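Long-range contacts in muconate lactonizing enzyme (Corynebacterium glutamicum, PDB 3I4K), which is a metal-binding member of the enolase superfamily, related to mandelate racemase, and holds a magnesium ion in its barrel domain: residues A[249-254]-A[273-278]; A[255-260]-A[286-291]; A[269-274]-A[296-301]. One frame throughout, in Å; residues are numbered along the deposited sequence.

Interaction 1: A[249-254]-A[273-278]. With MG (magnesium ion), chain J.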
loop_
_atom_site.group_PDB
_atom_site.type_symbol
_atom_site.label_atom_id
_atom_site.label_comp_id
_atom_site.label_asym_id
_atom_site.label_seq_id
_atom_site.Cartn_x
_atom_site.Cartn_y
_atom_site.Cartn_z
HETATM N N MSE A 249 18.949 10.509 -4.698
HETATM C CA MSE A 249 17.877 10.112 -3.787
HETATM C C MSE A 249 16.953 11.320 -3.647
HETATM O O MSE A 249 17.409 12.430 -3.347
HETATM C CB MSE A 249 18.422 9.696 -2.407
HETATM C CG MSE A 249 17.318 9.490 -1.353
HETATM SE SE MSE A 249 17.786 8.251 0.081
HETATM C CE MSE A 249 18.869 9.466 1.162
ATOM N N ALA A 250 15.663 11.108 -3.890
ATOM C CA ALA A 250 14.690 12.190 -3.800
ATOM C C ALA A 250 14.170 12.277 -2.375
ATOM O O ALA A 250 13.845 11.260 -1.767
ATOM C CB ALA A 250 13.527 11.941 -4.773
ATOM N N ASP A 251 14.116 13.495 -1.843
ATOM C CA ASP A 251 13.623 13.726 -0.498
ATOM C C ASP A 251 12.529 14.785 -0.557
ATOM O O ASP A 251 11.353 14.447 -0.553
ATOM C CB ASP A 251 14.765 14.176 0.422
ATOM C CG ASP A 251 14.363 14.203 1.892
ATOM O OD1 ASP A 251 13.165 13.999 2.196
ATOM O OD2 ASP A 251 15.254 14.444 2.737
ATOM N N GLU A 252 12.892 16.067 -0.639
ATOM C CA GLU A 252 11.846 17.086 -0.698
ATOM C C GLU A 252 10.979 16.954 -1.943
ATOM O O GLU A 252 9.858 17.449 -1.962
ATOM C CB GLU A 252 12.403 18.519 -0.596
ATOM C CG GLU A 252 13.901 18.684 -0.744
ATOM C CD GLU A 252 14.696 18.298 0.493
ATOM O OE1 GLU A 252 14.984 19.164 1.349
ATOM O OE2 GLU A 252 15.044 17.116 0.601
ATOM N N SER A 253 11.484 16.295 -2.983
ATOM C CA SER A 253 10.690 16.104 -4.192
ATOM C C SER A 253 9.564 15.090 -3.980
ATOM O O SER A 253 8.601 15.072 -4.746
ATOM C CB SER A 253 11.555 15.600 -5.358
ATOM O OG SER A 253 12.420 16.604 -5.852
ATOM N N VAL A 254 9.675 14.242 -2.961
ATOM C CA VAL A 254 8.643 13.228 -2.737
ATOM C C VAL A 254 8.033 13.186 -1.339
ATOM O O VAL A 254 8.641 12.675 -0.412
ATOM C CB VAL A 254 9.171 11.788 -3.050
ATOM C CG1 VAL A 254 8.068 10.749 -2.768
ATOM C CG2 VAL A 254 9.626 11.691 -4.512
ATOM N N ALA A 273 13.665 8.767 -0.361
ATOM C CA ALA A 273 13.812 8.902 1.090
ATOM C C ALA A 273 12.411 8.843 1.680
ATOM O O ALA A 273 11.688 9.833 1.679
ATOM C CB ALA A 273 14.482 10.238 1.432
ATOM N N LEU A 274 12.025 7.666 2.163
ATOM C CA LEU A 274 10.703 7.466 2.737
ATOM C C LEU A 274 10.699 7.751 4.234
ATOM O O LEU A 274 11.452 7.154 4.994
ATOM C CB LEU A 274 10.242 6.038 2.412
ATOM C CG LEU A 274 9.196 5.172 3.119
ATOM C CD1 LEU A 274 8.211 5.971 3.948
ATOM C CD2 LEU A 274 8.493 4.359 2.035
ATOM N N LYS A 275 9.853 8.693 4.639
ATOM C CA LYS A 275 9.737 9.094 6.035
ATOM C C LYS A 275 8.259 9.078 6.404
ATOM O O LYS A 275 7.443 9.755 5.765
ATOM C CB LYS A 275 10.285 10.511 6.226
ATOM C CG LYS A 275 11.663 10.747 5.639
ATOM C CD LYS A 275 12.119 12.191 5.879
ATOM C CE LYS A 275 13.498 12.445 5.272
ATOM N NZ LYS A 275 13.887 13.875 5.312
ATOM N N THR A 276 7.914 8.314 7.435
ATOM C CA THR A 276 6.528 8.211 7.868
ATOM C C THR A 276 5.943 9.566 8.247
ATOM O O THR A 276 4.744 9.798 8.103
ATOM C CB THR A 276 6.405 7.220 9.048
ATOM O OG1 THR A 276 7.302 7.606 10.105
ATOM C CG2 THR A 276 6.769 5.813 8.580
ATOM N N THR A 277 6.797 10.472 8.705
ATOM C CA THR A 277 6.342 11.801 9.088
ATOM C C THR A 277 6.013 12.676 7.874
ATOM O O THR A 277 4.919 13.249 7.784
ATOM C CB THR A 277 7.396 12.517 9.972
ATOM O OG1 THR A 277 8.705 12.339 9.414
ATOM C CG2 THR A 277 7.374 11.938 11.390
ATOM N N LYS A 278 6.954 12.757 6.940
ATOM C CA LYS A 278 6.786 13.557 5.734
ATOM C C LYS A 278 5.649 13.073 4.829
ATOM O O LYS A 278 5.026 13.878 4.146
ATOM C CB LYS A 278 8.091 13.577 4.939
ATOM C CG LYS A 278 8.001 14.270 3.569
ATOM C CD LYS A 278 9.307 14.110 2.770
ATOM C CE LYS A 278 9.684 12.635 2.584
ATOM N NZ LYS A 278 10.861 12.454 1.674
HETATM MG MG MG J . 17.177 14.930 3.113
HETATM O O HOH W 1 17.117 16.226 1.467
#

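Interaction 2: A[255-260]-A[286-291]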
loop_
_atom_site.group_PDB
_atom_site.type_symbol
_atom_site.label_atom_id
_atom_site.label_comp_id
_atom_site.label_asym_id
_atom_site.label_seq_id
_atom_site.Cartn_x
_atom_site.Cartn_y
_atom_site.Cartn_z
ATOM N N TRP A 255 6.821 13.715 -1.213
ATOM C CA TRP A 255 6.082 13.703 0.051
ATOM C C TRP A 255 4.844 12.801 -0.129
ATOM O O TRP A 255 4.488 12.016 0.752
ATOM C CB TRP A 255 5.534 15.089 0.399
ATOM C CG TRP A 255 6.479 16.185 0.747
ATOM C CD1 TRP A 255 7.636 16.518 0.112
ATOM C CD2 TRP A 255 6.220 17.234 1.690
ATOM N NE1 TRP A 255 8.108 17.728 0.586
ATOM C CE2 TRP A 255 7.254 18.187 1.556
ATOM C CE3 TRP A 255 5.204 17.465 2.628
ATOM C CZ2 TRP A 255 7.300 19.359 2.324
ATOM C CZ3 TRP A 255 5.249 18.633 3.394
ATOM C CH2 TRP A 255 6.291 19.565 3.234
ATOM N N THR A 256 4.187 12.946 -1.276
ATOM C CA THR A 256 2.960 12.212 -1.582
ATOM C C THR A 256 3.087 11.114 -2.652
ATOM O O THR A 256 4.044 11.093 -3.424
ATOM C CB THR A 256 1.879 13.189 -2.066
ATOM O OG1 THR A 256 2.166 13.572 -3.416
ATOM C CG2 THR A 256 1.866 14.457 -1.201
ATOM N N PRO A 257 2.116 10.180 -2.691
ATOM C CA PRO A 257 2.097 9.080 -3.667
ATOM C C PRO A 257 2.179 9.647 -5.083
ATOM O O PRO A 257 2.921 9.143 -5.929
ATOM C CB PRO A 257 0.749 8.404 -3.399
ATOM C CG PRO A 257 0.602 8.557 -1.896
ATOM C CD PRO A 257 1.060 10.003 -1.667
ATOM N N ALA A 258 1.413 10.703 -5.331
ATOM C CA ALA A 258 1.414 11.365 -6.636
ATOM C C ALA A 258 2.827 11.861 -6.988
ATOM O O ALA A 258 3.275 11.752 -8.140
ATOM C CB ALA A 258 0.415 12.541 -6.644
ATOM N N GLU A 259 3.533 12.402 -5.999
ATOM C CA GLU A 259 4.880 12.888 -6.254
ATOM C C GLU A 259 5.838 11.704 -6.440
ATOM O O GLU A 259 6.820 11.815 -7.158
ATOM C CB GLU A 259 5.347 13.807 -5.113
ATOM C CG GLU A 259 4.442 15.024 -4.928
ATOM C CD GLU A 259 4.909 15.950 -3.817
ATOM O OE1 GLU A 259 5.361 15.448 -2.762
ATOM O OE2 GLU A 259 4.814 17.179 -3.998
ATOM N N ALA A 260 5.558 10.568 -5.810
ATOM C CA ALA A 260 6.429 9.406 -6.009
ATOM C C ALA A 260 6.256 8.909 -7.458
ATOM O O ALA A 260 7.211 8.471 -8.110
ATOM C CB ALA A 260 6.070 8.296 -5.031
ATOM N N LYS A 286 2.928 3.453 3.215
ATOM C CA LYS A 286 2.793 2.169 2.512
ATOM C C LYS A 286 2.588 2.426 1.021
ATOM O O LYS A 286 3.067 1.668 0.170
ATOM C CB LYS A 286 1.592 1.367 3.032
ATOM C CG LYS A 286 1.851 0.549 4.286
ATOM C CD LYS A 286 2.949 -0.486 4.067
ATOM C CE LYS A 286 3.067 -1.412 5.260
ATOM N NZ LYS A 286 4.143 -2.414 5.039
ATOM N N LYS A 287 1.862 3.499 0.713
ATOM C CA LYS A 287 1.590 3.850 -0.676
ATOM C C LYS A 287 2.868 4.280 -1.385
ATOM O O LYS A 287 3.110 3.887 -2.530
ATOM C CB LYS A 287 0.538 4.958 -0.745
ATOM C CG LYS A 287 -0.775 4.586 -0.047
ATOM C CD LYS A 287 -1.806 5.681 -0.221
ATOM C CE LYS A 287 -3.061 5.409 0.593
ATOM N NZ LYS A 287 -4.006 6.548 0.471
ATOM N N ILE A 288 3.695 5.072 -0.705
ATOM C CA ILE A 288 4.950 5.520 -1.307
ATOM C C ILE A 288 5.762 4.283 -1.680
ATOM O O ILE A 288 6.285 4.177 -2.786
ATOM C CB ILE A 288 5.813 6.369 -0.324
ATOM C CG1 ILE A 288 5.053 7.621 0.130
ATOM C CG2 ILE A 288 7.131 6.751 -1.000
ATOM C CD1 ILE A 288 4.878 8.726 -0.933
ATOM N N ALA A 289 5.862 3.343 -0.745
ATOM C CA ALA A 289 6.631 2.125 -0.972
ATOM C C ALA A 289 6.111 1.298 -2.150
ATOM O O ALA A 289 6.897 0.777 -2.951
ATOM C CB ALA A 289 6.645 1.277 0.296
ATOM N N ALA A 290 4.789 1.173 -2.242
ATOM C CA ALA A 290 4.156 0.403 -3.316
ATOM C C ALA A 290 4.529 0.965 -4.684
ATOM O O ALA A 290 4.898 0.222 -5.587
ATOM C CB ALA A 290 2.642 0.432 -3.155
ATOM N N ILE A 291 4.423 2.285 -4.819
ATOM C CA ILE A 291 4.734 2.948 -6.078
ATOM C C ILE A 291 6.221 2.826 -6.395
ATOM O O ILE A 291 6.592 2.415 -7.489
ATOM C CB ILE A 291 4.288 4.421 -6.021
ATOM C CG1 ILE A 291 2.758 4.471 -5.933
ATOM C CG2 ILE A 291 4.797 5.186 -7.239
ATOM C CD1 ILE A 291 2.215 5.798 -5.435
#

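Interaction 3: A[269-274]-A[296-301]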
loop_
_atom_site.group_PDB
_atom_site.type_symbol
_atom_site.label_atom_id
_atom_site.label_comp_id
_atom_site.label_asym_id
_atom_site.label_seq_id
_atom_site.Cartn_x
_atom_site.Cartn_y
_atom_site.Cartn_z
ATOM N N ALA A 269 15.157 9.516 -9.973
ATOM C CA ALA A 269 15.949 9.019 -8.854
ATOM C C ALA A 269 15.923 7.509 -8.655
ATOM O O ALA A 269 14.883 6.863 -8.821
ATOM C CB ALA A 269 15.491 9.695 -7.563
ATOM N N ASP A 270 17.076 6.964 -8.270
ATOM C CA ASP A 270 17.221 5.540 -8.003
ATOM C C ASP A 270 16.657 5.222 -6.634
ATOM O O ASP A 270 16.216 4.104 -6.377
ATOM C CB ASP A 270 18.695 5.133 -8.013
ATOM C CG ASP A 270 19.315 5.216 -9.387
ATOM O OD1 ASP A 270 20.532 4.948 -9.509
ATOM O OD2 ASP A 270 18.598 5.547 -10.344
ATOM N N VAL A 271 16.665 6.208 -5.747
ATOM C CA VAL A 271 16.183 5.974 -4.393
ATOM C C VAL A 271 15.228 7.046 -3.891
ATOM O O VAL A 271 15.339 8.214 -4.258
ATOM C CB VAL A 271 17.379 5.886 -3.417
ATOM C CG1 VAL A 271 16.929 5.319 -2.058
ATOM C CG2 VAL A 271 18.485 5.045 -4.037
ATOM N N ILE A 272 14.293 6.643 -3.039
ATOM C CA ILE A 272 13.338 7.578 -2.456
ATOM C C ILE A 272 13.493 7.578 -0.936
ATOM O O ILE A 272 13.465 6.521 -0.300
ATOM C CB ILE A 272 11.883 7.202 -2.786
ATOM C CG1 ILE A 272 11.599 7.483 -4.269
ATOM C CG2 ILE A 272 10.918 8.006 -1.903
ATOM C CD1 ILE A 272 10.169 7.240 -4.660
ATOM N N ALA A 273 13.665 8.767 -0.361
ATOM C CA ALA A 273 13.812 8.902 1.090
ATOM C C ALA A 273 12.411 8.843 1.680
ATOM O O ALA A 273 11.688 9.833 1.679
ATOM C CB ALA A 273 14.482 10.238 1.432
ATOM N N LEU A 274 12.025 7.666 2.163
ATOM C CA LEU A 274 10.703 7.466 2.737
ATOM C C LEU A 274 10.699 7.751 4.234
ATOM O O LEU A 274 11.452 7.154 4.994
ATOM C CB LEU A 274 10.242 6.038 2.412
ATOM C CG LEU A 274 9.196 5.172 3.119
ATOM C CD1 LEU A 274 8.211 5.971 3.948
ATOM C CD2 LEU A 274 8.493 4.359 2.035
ATOM N N GLY A 296 10.609 0.038 -9.626
ATOM C CA GLY A 296 11.969 -0.416 -9.401
ATOM C C GLY A 296 12.818 0.566 -8.598
ATOM O O GLY A 296 14.048 0.487 -8.610
ATOM N N LEU A 297 12.178 1.491 -7.890
ATOM C CA LEU A 297 12.942 2.468 -7.114
ATOM C C LEU A 297 13.098 2.015 -5.661
ATOM O O LEU A 297 12.121 1.691 -4.991
ATOM C CB LEU A 297 12.265 3.841 -7.168
ATOM C CG LEU A 297 11.937 4.416 -8.555
ATOM C CD1 LEU A 297 11.517 5.873 -8.389
ATOM C CD2 LEU A 297 13.132 4.330 -9.489
ATOM N N ALA A 298 14.334 1.986 -5.183
ATOM C CA ALA A 298 14.596 1.577 -3.809
ATOM C C ALA A 298 14.058 2.611 -2.832
ATOM O O ALA A 298 13.951 3.792 -3.168
ATOM C CB ALA A 298 16.088 1.407 -3.598
ATOM N N CYS A 299 13.694 2.157 -1.636
ATOM C CA CYS A 299 13.226 3.059 -0.589
ATOM C C CYS A 299 14.232 2.992 0.569
ATOM O O CYS A 299 14.718 1.918 0.933
ATOM C CB CYS A 299 11.830 2.671 -0.086
ATOM S SG CYS A 299 10.456 3.095 -1.201
ATOM N N HIS A 300 14.566 4.158 1.103
ATOM C CA HIS A 300 15.498 4.290 2.221
ATOM C C HIS A 300 14.664 4.650 3.454
ATOM O O HIS A 300 13.720 5.439 3.359
ATOM C CB HIS A 300 16.491 5.414 1.915
ATOM C CG HIS A 300 17.536 5.625 2.973
ATOM N ND1 HIS A 300 18.561 4.732 3.200
ATOM C CD2 HIS A 300 17.764 6.672 3.804
ATOM C CE1 HIS A 300 19.380 5.224 4.116
ATOM N NE2 HIS A 300 18.918 6.402 4.496
ATOM N N GLY A 301 14.984 4.060 4.602
ATOM C CA GLY A 301 14.252 4.390 5.814
ATOM C C GLY A 301 14.783 5.731 6.300
ATOM O O GLY A 301 15.604 5.783 7.218
HETATM O O HOH W 2 16.527 2.144 -8.459
#

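Interaction 1: A[249-254]-A[273-278]
The carboxylate of Asp251 meets two lysines of the other segment, Lys275 and Lys278. OD2 of Asp251 binds the magnesium ion at 2.0 Å, and Asp200 and Glu226 supply the other protein ligands. Lys275 NZ meets the syn lone pair of Asp251 OD2 at 3.0 Å and makes a weaker bond to OD1. The lysine chain is extended beyond CG and crosses the aspartate at about a right angle. Lys278 NZ reaches Asp251 OD1 at 2.8 Å, from the anti side and 22° out of the carboxylate plane. The Lys278 chain bends at chi3 (57°), which puts Lys278 CE 3.2 Å from Val254 O. NZ of Lys278 also donates to Ala273 O at 2.7 Å and to Asp251 O, with a weak bond to Val254 O. Lys278 NZ and Val254 N hold Asp251 O from opposite faces; the bond from Val254 N closes a type I turn. Behind this network the two strands pair. Ala273 N donates to Ala250 O at 2.9 Å, nearly straight at 171°. CG of Met249, a selenomethionine, packs on Ala273 CB at 4.0 Å. The salt-bridge network therefore holds the carboxylate through OD1 as well as OD2, which would fix how it is turned toward the metal.

Interaction 2: A[255-260]-A[286-291]
Pro257, in the first turn of helix 257-266, packs against three side chains of helix 282-294. Ile291 has CG1 anti to its carbonyl carbon and CD1 anti to CA (chi2 162°). This brings Ile291 CD1 to 3.6 Å from Pro257 CB. The other branch serves the next turn, with Ile291 CG2 4.0 Å from Ala260 CB. Ile288 has the same chi1 arrangement but bends at chi2 (-72°). Ile288 CD1 comes to 3.4 Å from Thr256 C and also touches the Pro257 ring at CD. The proline and Ile288 side chains cross at about a right angle. Lys287 contributes its aliphatic part, with CB 3.8 Å from Pro257 CG. Its chain then runs on, extended, and NZ forms salt bridges with Glu284 and with Glu293 of the second subunit. Ala294 of the second subunit also packs on Pro257 and Ile291. No hydrogen bond joins the two segments. The start of helix 257-266 is fixed by its own bonds. Glu259 N donates to Thr256 OG1 at 3.1 Å, and Glu259 OE1 accepts from Thr256 N at 3.1 Å and from Trp255 N at 2.7 Å. Thr256 and Glu259 thus form a capping box. The arrangement is that of neighbouring outer helices in a beta/alpha barrel, here beside the subunit interface.

Interaction 3: A[269-274]-A[296-301]
Ile272 is bonded through both its N and its O to strand 298-301, which runs parallel to strand 271-274. The strands are neighbours in the barrel sheet and belong to a beta-alpha-beta unit with helix 282-294 between them. Their directions differ by 33°. Four hydrogen bonds join the backbones. Ala298 N donates to Asp270 O, Ile272 N to Ala298 O at 2.9 Å, His300 N to Ile272 O at 3.0 Å and Leu274 N to His300 O. The bond from His300 N is nearly straight, at 171°. Val271 CA adds a CA-H...O contact to Ala298 O. Apolar contacts lie on both faces. On the face of Val271 and Ala273, Val271 CG1 is anti to the backbone N (chi1 -167°) and packs on His300 CB at 4.0 Å. The imidazole of His300 turns to Tyr326, whose carbonyl accepts from ND1. On the other face, Leu274 CD2 meets Cys299 SG at 4.0 Å, and helix 282-294 covers both residues. Ile272 CD1 touches Leu297 CD1 at 4.2 Å. At the start of the pair a water bridges Asp270 O and Gly296 O. Beside it, Leu297 CD2 sits 3.2 Å from Ala269 O.

From the N terminus, strand 247-250 leads into segment 249-254, and 255-260 follows at once with the start of helix 257-266. The chain returns through strand 271-274, where interaction 1 closes its loop. Helix 282-294 comes next and closes interaction 2. Strand 298-301 closes interaction 3. Interaction 2 crosses both of the others along the chain. Interactions 1 and 3 share Ala273 and Leu274, so strand 271-274 has a partner on each side in one sheet. Met249 SE packs on His300 CB, joining these two contacts. Ile288 CG2 packs on Ile272 CG2, which ties the outer helix layer to the barrel strands. Lys278 CG touches Trp255 CG between interactions 1 and 2.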